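Penicillin-binding protein PbpB (Mycobacterium tuberculosis, PDB 6KGU) makes cross-linked peptidoglycan from lipid intermediates for the mycobacterial cell wall and is inactivated by beta-lactam antibiotics such as aztreonam. Local coordinates at residues E339-Y342 against D343-K347; A519-S522 against D523-G527; W308-G311 against V312-Y315; W540-R544 against E545-L549. One frame throughout, in Å; residues are numbered along the deposited sequence.

Contact 1: E339-Y342 against D343-K347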
loop_
_atom_site.group_PDB
_atom_site.type_symbol
_atom_site.label_atom_id
_atom_site.label_comp_id
_atom_site.label_asym_id
_atom_site.label_seq_id
_atom_site.Cartn_x
_atom_site.Cartn_y
_atom_site.Cartn_z
ATOM N N GLU A 339 20.251 -2.727 16.567
ATOM C CA GLU A 339 19.643 -1.556 17.196
ATOM C C GLU A 339 19.258 -0.499 16.172
ATOM O O GLU A 339 18.131 0.008 16.180
ATOM C CB GLU A 339 20.598 -0.959 18.225
ATOM C CG GLU A 339 20.622 -1.716 19.542
ATOM C CD GLU A 339 21.109 -0.852 20.691
ATOM O OE1 GLU A 339 22.129 -0.151 20.522
ATOM O OE2 GLU A 339 20.456 -0.858 21.759
ATOM N N ARG A 340 20.197 -0.110 15.312
ATOM C CA ARG A 340 19.860 0.894 14.315
ATOM C C ARG A 340 18.834 0.344 13.330
ATOM O O ARG A 340 17.951 1.075 12.878
ATOM C CB ARG A 340 21.120 1.384 13.600
ATOM C CG ARG A 340 21.984 2.321 14.454
ATOM C CD ARG A 340 23.218 2.881 13.727
ATOM N NE ARG A 340 24.122 1.830 13.248
ATOM C CZ ARG A 340 25.365 2.055 12.814
ATOM N NH1 ARG A 340 25.853 3.294 12.813
ATOM N NH2 ARG A 340 26.120 1.048 12.380
ATOM N N TYR A 341 18.910 -0.949 13.009
ATOM C CA TYR A 341 17.915 -1.519 12.113
ATOM C C TYR A 341 16.521 -1.446 12.731
ATOM O O TYR A 341 15.574 -0.969 12.099
ATOM C CB TYR A 341 18.255 -2.958 11.754
ATOM C CG TYR A 341 17.252 -3.470 10.761
ATOM C CD1 TYR A 341 17.354 -3.136 9.411
ATOM C CD2 TYR A 341 16.156 -4.225 11.176
ATOM C CE1 TYR A 341 16.397 -3.570 8.493
ATOM C CE2 TYR A 341 15.211 -4.664 10.284
ATOM C CZ TYR A 341 15.323 -4.330 8.942
ATOM O OH TYR A 341 14.358 -4.771 8.057
ATOM N N TYR A 342 16.374 -1.922 13.969
ATOM C CA TYR A 342 15.067 -1.863 14.613
ATOM C C TYR A 342 14.573 -0.425 14.744
ATOM O O TYR A 342 13.373 -0.158 14.596
ATOM C CB TYR A 342 15.116 -2.540 15.982
ATOM C CG TYR A 342 13.803 -2.483 16.723
ATOM C CD1 TYR A 342 12.763 -3.332 16.389
ATOM C CD2 TYR A 342 13.611 -1.591 17.768
ATOM C CE1 TYR A 342 11.563 -3.293 17.066
ATOM C CE2 TYR A 342 12.407 -1.542 18.459
ATOM C CZ TYR A 342 11.393 -2.402 18.104
ATOM O OH TYR A 342 10.193 -2.369 18.776
ATOM N N ASP A 343 15.479 0.521 14.994
ATOM C CA ASP A 343 15.037 1.908 15.092
ATOM C C ASP A 343 14.458 2.381 13.766
ATOM O O ASP A 343 13.459 3.108 13.739
ATOM C CB ASP A 343 16.187 2.818 15.526
ATOM C CG ASP A 343 15.734 4.250 15.779
ATOM O OD1 ASP A 343 15.016 4.468 16.772
ATOM O OD2 ASP A 343 16.096 5.158 14.999
ATOM N N MET A 344 15.056 1.949 12.655
ATOM C CA MET A 344 14.573 2.367 11.345
ATOM C C MET A 344 13.207 1.758 11.039
ATOM O O MET A 344 12.322 2.452 10.521
ATOM C CB MET A 344 15.605 1.989 10.278
ATOM C CG MET A 344 15.265 2.446 8.890
ATOM S SD MET A 344 15.456 4.208 8.683
ATOM C CE MET A 344 17.236 4.341 8.602
ATOM N N LEU A 345 13.029 0.462 11.339
ATOM C CA LEU A 345 11.719 -0.181 11.224
ATOM C C LEU A 345 10.636 0.647 11.892
ATOM O O LEU A 345 9.556 0.859 11.327
ATOM C CB LEU A 345 11.728 -1.570 11.871
ATOM C CG LEU A 345 12.262 -2.854 11.263
ATOM C CD1 LEU A 345 12.152 -3.993 12.281
ATOM C CD2 LEU A 345 11.555 -3.229 9.943
ATOM N N ARG A 346 10.894 1.090 13.127
ATOM C CA ARG A 346 9.897 1.860 13.864
ATOM C C ARG A 346 9.651 3.212 13.215
ATOM O O ARG A 346 8.500 3.654 13.109
ATOM C CB ARG A 346 10.346 2.036 15.317
ATOM C CG ARG A 346 10.198 0.788 16.161
ATOM C CD ARG A 346 8.853 0.794 16.859
ATOM N NE ARG A 346 8.124 -0.443 16.616
ATOM C CZ ARG A 346 6.863 -0.647 16.975
ATOM N NH1 ARG A 346 6.183 0.307 17.607
ATOM N NH2 ARG A 346 6.290 -1.811 16.702
ATOM N N LYS A 347 10.714 3.887 12.762
ATOM C CA LYS A 347 10.502 5.184 12.123
ATOM C C LYS A 347 9.671 5.036 10.855
ATOM O O LYS A 347 8.856 5.908 10.532
ATOM C CB LYS A 347 11.838 5.873 11.818
ATOM C CG LYS A 347 12.452 6.608 13.009
ATOM C CD LYS A 347 13.601 7.543 12.599
ATOM C CE LYS A 347 14.590 6.842 11.657
ATOM N NZ LYS A 347 15.861 7.619 11.363
#
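Arg-346 lies beside Tyr-342 one turn on along helix 338-347, an i to i+4 pair in which the two side chains point the same way. Followed outward, CB of Arg-346 sits 3.8 Å from Tyr-342 O, the carbonyl that also accepts the Arg-346 N-H. CG comes over one face of the phenol ring, 4.2 Å from its centroid and 24° off the normal, which meets the criterion for a CH-pi contact. With chi1 at 178°, the Tyr-342 ring swings to the side of its own carbonyl carbon, where the following turn presents this methylene. CD then passes 3.9 Å from Tyr-342 OH. Bends at chi2 and chi3 carry NE to 3.6 Å from the same OH, and the guanidinium plane is turned 23° from that of the ring. A second i to i+4 pair, Tyr-341 with Leu-345, faces the protein interior. There Tyr-341 and Met-344 pack on Val-274 of helix 272-281, which starts just after Ser-269, by similarity the acylated serine. Backbone bonds support both pairs, the straightest being Leu-345 N to Tyr-341 O at 3.0 Å. Closest of the apolar approaches is Tyr-341 CE2 to Leu-345 CG, 3.6 Å.

Contact 2: A519-S522 against D523-G527; sequences ARNS and DGAPG
Asn-521 and Gly-524 are the ends of a type I beta turn in the loop joining strand 509-516 to helix 531-544. Gly-524 N donates to Asn-521 O at 2.9 Å, from well above the carbonyl plane, whereas Asn-521 N meets Ala-525 O at 2.7 Å with the donor almost in line with that C=O. A water spans the mouth of the loop: it donates to Ala-519 O at 2.6 Å and accepts from Gly-527 N at 2.9 Å. Among side chains, Asp-523 forms an Asx turn. Its chi1 of 69° folds the carboxylate back so that OD1 accepts from Ala-525 N at 3.2 Å, the donor standing 51° out of the carboxylate plane. Next to it runs the Asn-521 side chain, with CB 3.2 Å from Asp-523 OD1; Asn-521 OD1 itself accepts from Ser-529 N. The aliphatic part of Arg-520 passes the backbone, its CB 3.4 Å from Ala-525 O, while Arg-520 NE is hydrogen-bonded to Leu-215 O. Gly-524 and Gly-527 both hold backbone angles at which a CB would press on the preceding carbonyl. Within this polar loop, shape thus comes from main-chain bonds, the Asx turn, a water and two glycines.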
loop_
_atom_site.group_PDB
_atom_site.type_symbol
_atom_site.label_atom_id
_atom_site.label_comp_id
_atom_site.label_asym_id
_atom_site.label_seq_id
_atom_site.Cartn_x
_atom_site.Cartn_y
_atom_site.Cartn_z
ATOM N N ALA A 519 -1.326 -17.753 -9.754
ATOM C CA ALA A 519 -0.739 -18.795 -10.584
ATOM C C ALA A 519 0.075 -18.209 -11.735
ATOM O O ALA A 519 0.934 -18.903 -12.286
ATOM C CB ALA A 519 -1.844 -19.716 -11.132
ATOM N N ARG A 520 -0.165 -16.945 -12.087
ATOM C CA ARG A 520 0.457 -16.281 -13.231
ATOM C C ARG A 520 0.746 -14.831 -12.854
ATOM O O ARG A 520 0.345 -14.356 -11.790
ATOM C CB ARG A 520 -0.450 -16.341 -14.479
ATOM C CG ARG A 520 -0.769 -17.774 -14.947
ATOM C CD ARG A 520 -1.874 -17.798 -16.010
ATOM N NE ARG A 520 -3.162 -17.421 -15.450
ATOM C CZ ARG A 520 -3.940 -18.253 -14.771
ATOM N NH1 ARG A 520 -3.557 -19.503 -14.576
ATOM N NH2 ARG A 520 -5.089 -17.831 -14.280
ATOM N N ASN A 521 1.447 -14.130 -13.744
ATOM C CA ASN A 521 1.602 -12.676 -13.691
ATOM C C ASN A 521 0.283 -11.934 -13.605
ATOM O O ASN A 521 -0.765 -12.487 -13.962
ATOM C CB ASN A 521 2.319 -12.147 -14.933
ATOM C CG ASN A 521 3.784 -12.120 -14.765
ATOM O OD1 ASN A 521 4.316 -12.760 -13.857
ATOM N ND2 ASN A 521 4.474 -11.392 -15.648
ATOM N N SER A 522 0.341 -10.663 -13.191
ATOM C CA SER A 522 -0.873 -9.864 -13.091
ATOM C C SER A 522 -1.482 -9.593 -14.461
ATOM O O SER A 522 -2.672 -9.286 -14.536
ATOM C CB SER A 522 -0.617 -8.535 -12.353
ATOM O OG SER A 522 0.352 -7.728 -13.023
ATOM N N ASP A 523 -0.715 -9.732 -15.542
ATOM C CA ASP A 523 -1.299 -9.640 -16.874
ATOM C C ASP A 523 -1.592 -11.008 -17.487
ATOM O O ASP A 523 -1.977 -11.081 -18.656
ATOM C CB ASP A 523 -0.394 -8.830 -17.799
ATOM C CG ASP A 523 0.881 -9.537 -18.123
ATOM O OD1 ASP A 523 1.204 -10.546 -17.447
ATOM O OD2 ASP A 523 1.581 -9.075 -19.055
ATOM N N GLY A 524 -1.415 -12.083 -16.728
ATOM C CA GLY A 524 -1.759 -13.415 -17.177
ATOM C C GLY A 524 -0.662 -14.168 -17.885
ATOM O O GLY A 524 -0.909 -15.287 -18.357
ATOM N N ALA A 525 0.536 -13.592 -17.995
ATOM C CA ALA A 525 1.685 -14.316 -18.520
ATOM C C ALA A 525 2.293 -15.183 -17.420
ATOM O O ALA A 525 2.073 -14.919 -16.231
ATOM C CB ALA A 525 2.720 -13.330 -19.062
ATOM N N PRO A 526 3.061 -16.225 -17.785
ATOM C CA PRO A 526 3.612 -17.121 -16.765
ATOM C C PRO A 526 4.507 -16.365 -15.804
ATOM O O PRO A 526 5.160 -15.386 -16.178
ATOM C CB PRO A 526 4.419 -18.148 -17.576
ATOM C CG PRO A 526 3.900 -18.055 -18.963
ATOM C CD PRO A 526 3.485 -16.627 -19.142
ATOM N N GLY A 527 4.552 -16.848 -14.563
ATOM C CA GLY A 527 5.281 -16.167 -13.512
ATOM C C GLY A 527 4.388 -15.832 -12.334
ATOM O O GLY A 527 3.313 -16.410 -12.187
HETATM O O HOH W 1 2.816 -19.101 -14.125
#

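Contact 3: W308-G311 against V312-Y315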
loop_
_atom_site.group_PDB
_atom_site.type_symbol
_atom_site.label_atom_id
_atom_site.label_comp_id
_atom_site.label_asym_id
_atom_site.label_seq_id
_atom_site.Cartn_x
_atom_site.Cartn_y
_atom_site.Cartn_z
ATOM N N TRP A 308 18.398 -17.863 -6.280
ATOM C CA TRP A 308 19.030 -18.502 -7.424
ATOM C C TRP A 308 20.385 -19.002 -6.954
ATOM O O TRP A 308 20.972 -18.444 -6.027
ATOM C CB TRP A 308 19.159 -17.556 -8.646
ATOM C CG TRP A 308 20.012 -16.315 -8.433
ATOM C CD1 TRP A 308 21.261 -16.079 -8.952
ATOM C CD2 TRP A 308 19.665 -15.141 -7.677
ATOM N NE1 TRP A 308 21.717 -14.845 -8.546
ATOM C CE2 TRP A 308 20.760 -14.249 -7.764
ATOM C CE3 TRP A 308 18.539 -14.762 -6.927
ATOM C CZ2 TRP A 308 20.765 -12.996 -7.124
ATOM C CZ3 TRP A 308 18.543 -13.511 -6.291
ATOM C CH2 TRP A 308 19.651 -12.644 -6.401
ATOM N N GLU A 309 20.859 -20.087 -7.554
ATOM C CA GLU A 309 22.141 -20.638 -7.141
ATOM C C GLU A 309 23.253 -19.799 -7.765
ATOM O O GLU A 309 23.196 -19.470 -8.954
ATOM C CB GLU A 309 22.252 -22.115 -7.543
ATOM C CG GLU A 309 23.075 -22.990 -6.563
ATOM C CD GLU A 309 22.392 -23.217 -5.215
ATOM O OE1 GLU A 309 21.148 -23.132 -5.165
ATOM O OE2 GLU A 309 23.094 -23.496 -4.207
ATOM N N HIS A 310 24.239 -19.407 -6.955
ATOM C CA HIS A 310 25.343 -18.619 -7.492
ATOM C C HIS A 310 26.518 -18.677 -6.532
ATOM O O HIS A 310 26.345 -18.884 -5.327
ATOM C CB HIS A 310 24.942 -17.151 -7.787
ATOM C CG HIS A 310 24.631 -16.307 -6.577
ATOM N ND1 HIS A 310 25.609 -15.729 -5.793
ATOM C CD2 HIS A 310 23.449 -15.880 -6.068
ATOM C CE1 HIS A 310 25.044 -15.014 -4.835
ATOM N NE2 HIS A 310 23.732 -15.089 -4.978
ATOM N N GLY A 311 27.721 -18.538 -7.092
ATOM C CA GLY A 311 28.921 -18.383 -6.294
ATOM C C GLY A 311 29.070 -16.940 -5.860
ATOM O O GLY A 311 28.132 -16.143 -5.936
ATOM N N VAL A 312 30.277 -16.590 -5.415
ATOM C CA VAL A 312 30.527 -15.206 -5.031
ATOM C C VAL A 312 30.354 -14.314 -6.250
ATOM O O VAL A 312 31.042 -14.481 -7.265
ATOM C CB VAL A 312 31.911 -15.057 -4.409
ATOM C CG1 VAL A 312 32.195 -13.580 -4.143
ATOM C CG2 VAL A 312 31.967 -15.843 -3.112
ATOM N N MET A 313 29.418 -13.376 -6.166
ATOM C CA MET A 313 29.108 -12.451 -7.245
ATOM C C MET A 313 29.469 -11.020 -6.867
ATOM O O MET A 313 29.170 -10.577 -5.751
ATOM C CB MET A 313 27.621 -12.508 -7.597
ATOM C CG MET A 313 27.201 -13.769 -8.345
ATOM S SD MET A 313 27.795 -13.746 -10.048
ATOM C CE MET A 313 29.323 -14.609 -9.898
ATOM N N PRO A 314 30.088 -10.253 -7.810
ATOM C CA PRO A 314 30.383 -8.825 -7.583
ATOM C C PRO A 314 29.159 -7.937 -7.799
ATOM O O PRO A 314 29.154 -7.035 -8.641
ATOM C CB PRO A 314 31.491 -8.558 -8.609
ATOM C CG PRO A 314 31.103 -9.465 -9.783
ATOM C CD PRO A 314 30.494 -10.705 -9.154
ATOM N N TYR A 315 28.084 -8.210 -7.052
ATOM C CA TYR A 315 26.934 -7.318 -7.073
ATOM C C TYR A 315 27.317 -5.984 -6.445
ATOM O O TYR A 315 28.013 -5.937 -5.431
ATOM C CB TYR A 315 25.747 -7.925 -6.311
ATOM C CG TYR A 315 25.253 -9.249 -6.865
ATOM C CD1 TYR A 315 25.210 -9.482 -8.236
ATOM C CD2 TYR A 315 24.840 -10.267 -6.013
ATOM C CE1 TYR A 315 24.768 -10.702 -8.740
ATOM C CE2 TYR A 315 24.403 -11.485 -6.507
ATOM C CZ TYR A 315 24.371 -11.697 -7.867
ATOM O OH TYR A 315 23.936 -12.910 -8.354
#
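In the loop between strand 302-305 and helix 317-323, beside the active-site pocket, Trp-308 and Tyr-315 join across a tight fold of chain. The nearest atoms of the Trp-308 side chain are about 5 Å from the bound aztreonam product. Trp-308 NE1 donates to Tyr-315 OH at 3.0 Å; the oxygen lies in the indole plane, but the N-H is bent to 144°. The same oxygen is 3.4 Å from Trp-308 CZ2, so it sits against the indole edge. His-310 supplies the third ring. Its pairing with Tyr-315 is T-shaped: the phenol edge points at the imidazole face, centroids 5.4 Å apart and planes at 74°, with Tyr-315 OH 3.8 Å above the centre of that ring. Two bonds fix the rotation of the imidazole. ND1 donates nearly straight to Gly-311 O at 2.6 Å, in the ring plane, and NE2 is hydrogen-bonded to Asp-306 OD2; acceptors at both nitrogens would probably favour the protonated imidazole. Met-313 CG closes the group 3.6 Å from His-310 ND1. Tyr-315 also packs on Val-320 and Lys-323 of helix 317-323. The result is a hydrogen-bonded aromatic cluster with one T-shaped pair, in a loop at the margin of a penicillin-binding transpeptidase pocket.

Contact 4: W540-R544 against E545-L549; sequences WLMQR and ENVPL
A helix C-cap joins Met-542 and Gln-543, in the last turn of helix 531-544, to Asn-546 and Val-547 of the segment that follows. Two backbone hydrogen bonds define it. Val-547 N reaches back to Met-542 O at 3.1 Å, almost straight with an N-H...O angle of 172°, and Asn-546 N donates to Gln-543 O at 2.8 Å from 64° out of the carbonyl plane. Met-542 O also takes a weak, bent bond from Glu-545 N at 3.4 Å. The reversal depends on Asn-546, whose phi of 46° turns the chain out of the helical course. Next to the bonds, the bent Met-542 side chain brings SD to 4.1 Å from Val-547 CG2, and the two cross at an angle. Met-542 packs further on Tyr-509 of strand 509-516 and on Tyr-470, whose OH is hydrogen-bonded to Val-547 O. Arg-544 and Glu-545, although adjacent and oppositely charged, do not pair: NH1 of Arg-544 and OE2 of Glu-545 stay 5.1 Å apart. Arg-544 instead packs on Ile-201 and has a long, weak ion pair with Asp-200. The 6-to-1 and 5-to-2 bonds, the positive phi and the apolar Met-542/Val-547 pair across them are the marks of a Schellman motif.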
loop_
_atom_site.group_PDB
_atom_site.type_symbol
_atom_site.label_atom_id
_atom_site.label_comp_id
_atom_site.label_asym_id
_atom_site.label_seq_id
_atom_site.Cartn_x
_atom_site.Cartn_y
_atom_site.Cartn_z
ATOM N N TRP A 540 -0.528 4.939 -16.671
ATOM C CA TRP A 540 -1.769 5.671 -16.892
ATOM C C TRP A 540 -1.802 6.967 -16.084
ATOM O O TRP A 540 -2.327 7.988 -16.552
ATOM C CB TRP A 540 -2.965 4.780 -16.544
ATOM C CG TRP A 540 -4.294 5.457 -16.692
ATOM C CD1 TRP A 540 -4.995 5.659 -17.856
ATOM C CD2 TRP A 540 -5.107 5.989 -15.642
ATOM N NE1 TRP A 540 -6.181 6.293 -17.586
ATOM C CE2 TRP A 540 -6.271 6.515 -16.238
ATOM C CE3 TRP A 540 -4.955 6.088 -14.253
ATOM C CZ2 TRP A 540 -7.271 7.124 -15.498
ATOM C CZ3 TRP A 540 -5.963 6.689 -13.517
ATOM C CH2 TRP A 540 -7.099 7.201 -14.139
ATOM N N LEU A 541 -1.255 6.948 -14.865
ATOM C CA LEU A 541 -1.210 8.177 -14.082
ATOM C C LEU A 541 -0.313 9.216 -14.741
ATOM O O LEU A 541 -0.597 10.416 -14.660
ATOM C CB LEU A 541 -0.728 7.888 -12.654
ATOM C CG LEU A 541 -1.689 7.112 -11.733
ATOM C CD1 LEU A 541 -0.992 6.629 -10.462
ATOM C CD2 LEU A 541 -2.897 7.976 -11.380
ATOM N N MET A 542 0.771 8.781 -15.392
ATOM C CA MET A 542 1.637 9.743 -16.061
ATOM C C MET A 542 0.941 10.340 -17.274
ATOM O O MET A 542 0.946 11.559 -17.467
ATOM C CB MET A 542 2.960 9.088 -16.461
ATOM C CG MET A 542 3.764 8.547 -15.290
ATOM S SD MET A 542 4.362 9.803 -14.162
ATOM C CE MET A 542 3.059 9.981 -12.961
ATOM N N GLN A 543 0.304 9.494 -18.086
ATOM C CA GLN A 543 -0.321 9.978 -19.314
ATOM C C GLN A 543 -1.468 10.928 -19.004
ATOM O O GLN A 543 -1.576 12.007 -19.599
ATOM C CB GLN A 543 -0.801 8.797 -20.164
ATOM C CG GLN A 543 0.355 7.852 -20.567
ATOM C CD GLN A 543 -0.119 6.548 -21.222
ATOM O OE1 GLN A 543 -1.314 6.319 -21.369
ATOM N NE2 GLN A 543 0.822 5.703 -21.617
ATOM N N ARG A 544 -2.321 10.555 -18.052
ATOM C CA ARG A 544 -3.525 11.340 -17.824
ATOM C C ARG A 544 -3.212 12.738 -17.310
ATOM O O ARG A 544 -4.029 13.648 -17.495
ATOM C CB ARG A 544 -4.451 10.611 -16.855
ATOM C CG ARG A 544 -4.093 10.815 -15.412
ATOM C CD ARG A 544 -4.966 9.999 -14.464
ATOM N NE ARG A 544 -6.283 10.579 -14.226
ATOM C CZ ARG A 544 -6.559 11.462 -13.269
ATOM N NH1 ARG A 544 -5.603 11.907 -12.457
ATOM N NH2 ARG A 544 -7.794 11.912 -13.132
ATOM N N GLU A 545 -2.054 12.938 -16.684
ATOM C CA GLU A 545 -1.612 14.267 -16.288
ATOM C C GLU A 545 -0.578 14.855 -17.242
ATOM O O GLU A 545 0.006 15.899 -16.937
ATOM C CB GLU A 545 -1.053 14.238 -14.868
ATOM C CG GLU A 545 -2.129 14.363 -13.806
ATOM C CD GLU A 545 -1.612 14.962 -12.522
ATOM O OE1 GLU A 545 -0.460 14.655 -12.130
ATOM O OE2 GLU A 545 -2.357 15.754 -11.906
ATOM N N ASN A 546 -0.332 14.204 -18.376
ATOM C CA ASN A 546 0.649 14.663 -19.360
ATOM C C ASN A 546 1.960 15.069 -18.690
ATOM O O ASN A 546 2.463 16.183 -18.855
ATOM C CB ASN A 546 0.074 15.802 -20.195
ATOM C CG ASN A 546 -1.337 15.515 -20.651
ATOM O OD1 ASN A 546 -1.545 14.836 -21.655
ATOM N ND2 ASN A 546 -2.318 16.017 -19.905
ATOM N N VAL A 547 2.495 14.160 -17.891
ATOM C CA VAL A 547 3.833 14.381 -17.346
ATOM C C VAL A 547 4.848 14.216 -18.470
ATOM O O VAL A 547 4.761 13.239 -19.236
ATOM C CB VAL A 547 4.105 13.407 -16.206
ATOM C CG1 VAL A 547 5.532 13.554 -15.722
ATOM C CG2 VAL A 547 3.110 13.638 -15.070
ATOM N N PRO A 548 5.799 15.135 -18.631
ATOM C CA PRO A 548 6.775 14.999 -19.721
ATOM C C PRO A 548 7.769 13.871 -19.477
ATOM O O PRO A 548 8.090 13.523 -18.337
ATOM C CB PRO A 548 7.480 16.363 -19.743
ATOM C CG PRO A 548 7.292 16.925 -18.383
ATOM C CD PRO A 548 5.952 16.410 -17.902
ATOM N N LEU A 549 8.269 13.312 -20.577
ATOM C CA LEU A 549 9.292 12.265 -20.542
ATOM C C LEU A 549 10.666 12.825 -20.167
ATOM O O LEU A 549 11.699 12.215 -20.463
ATOM C CB LEU A 549 9.379 11.555 -21.898
ATOM C CG LEU A 549 8.057 11.046 -22.482
ATOM C CD1 LEU A 549 8.277 10.342 -23.816
ATOM C CD2 LEU A 549 7.375 10.110 -21.513
#

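In the fold
From the N terminus the order is contact 3, contact 1, contact 2, contact 4. Each is made by one continuous stretch, so they run in series and none nests or crosses. Contact 3 folds the loop linking strand 302-305 to helix 317-323; contact 1 closes no loop but spans successive turns of helix 338-347, its nearest atoms about 17 Å from contact 3. Contact 2 then turns the connection from strand 509-516 into helix 531-544, and contact 4 terminates that same helix. These last two, about 13 Å apart at their nearest atoms, are the closest pair. Contact 3 adjoins the aztreonam pocket, whereas contact 1 packs against helix 272-281, which follows Ser-269.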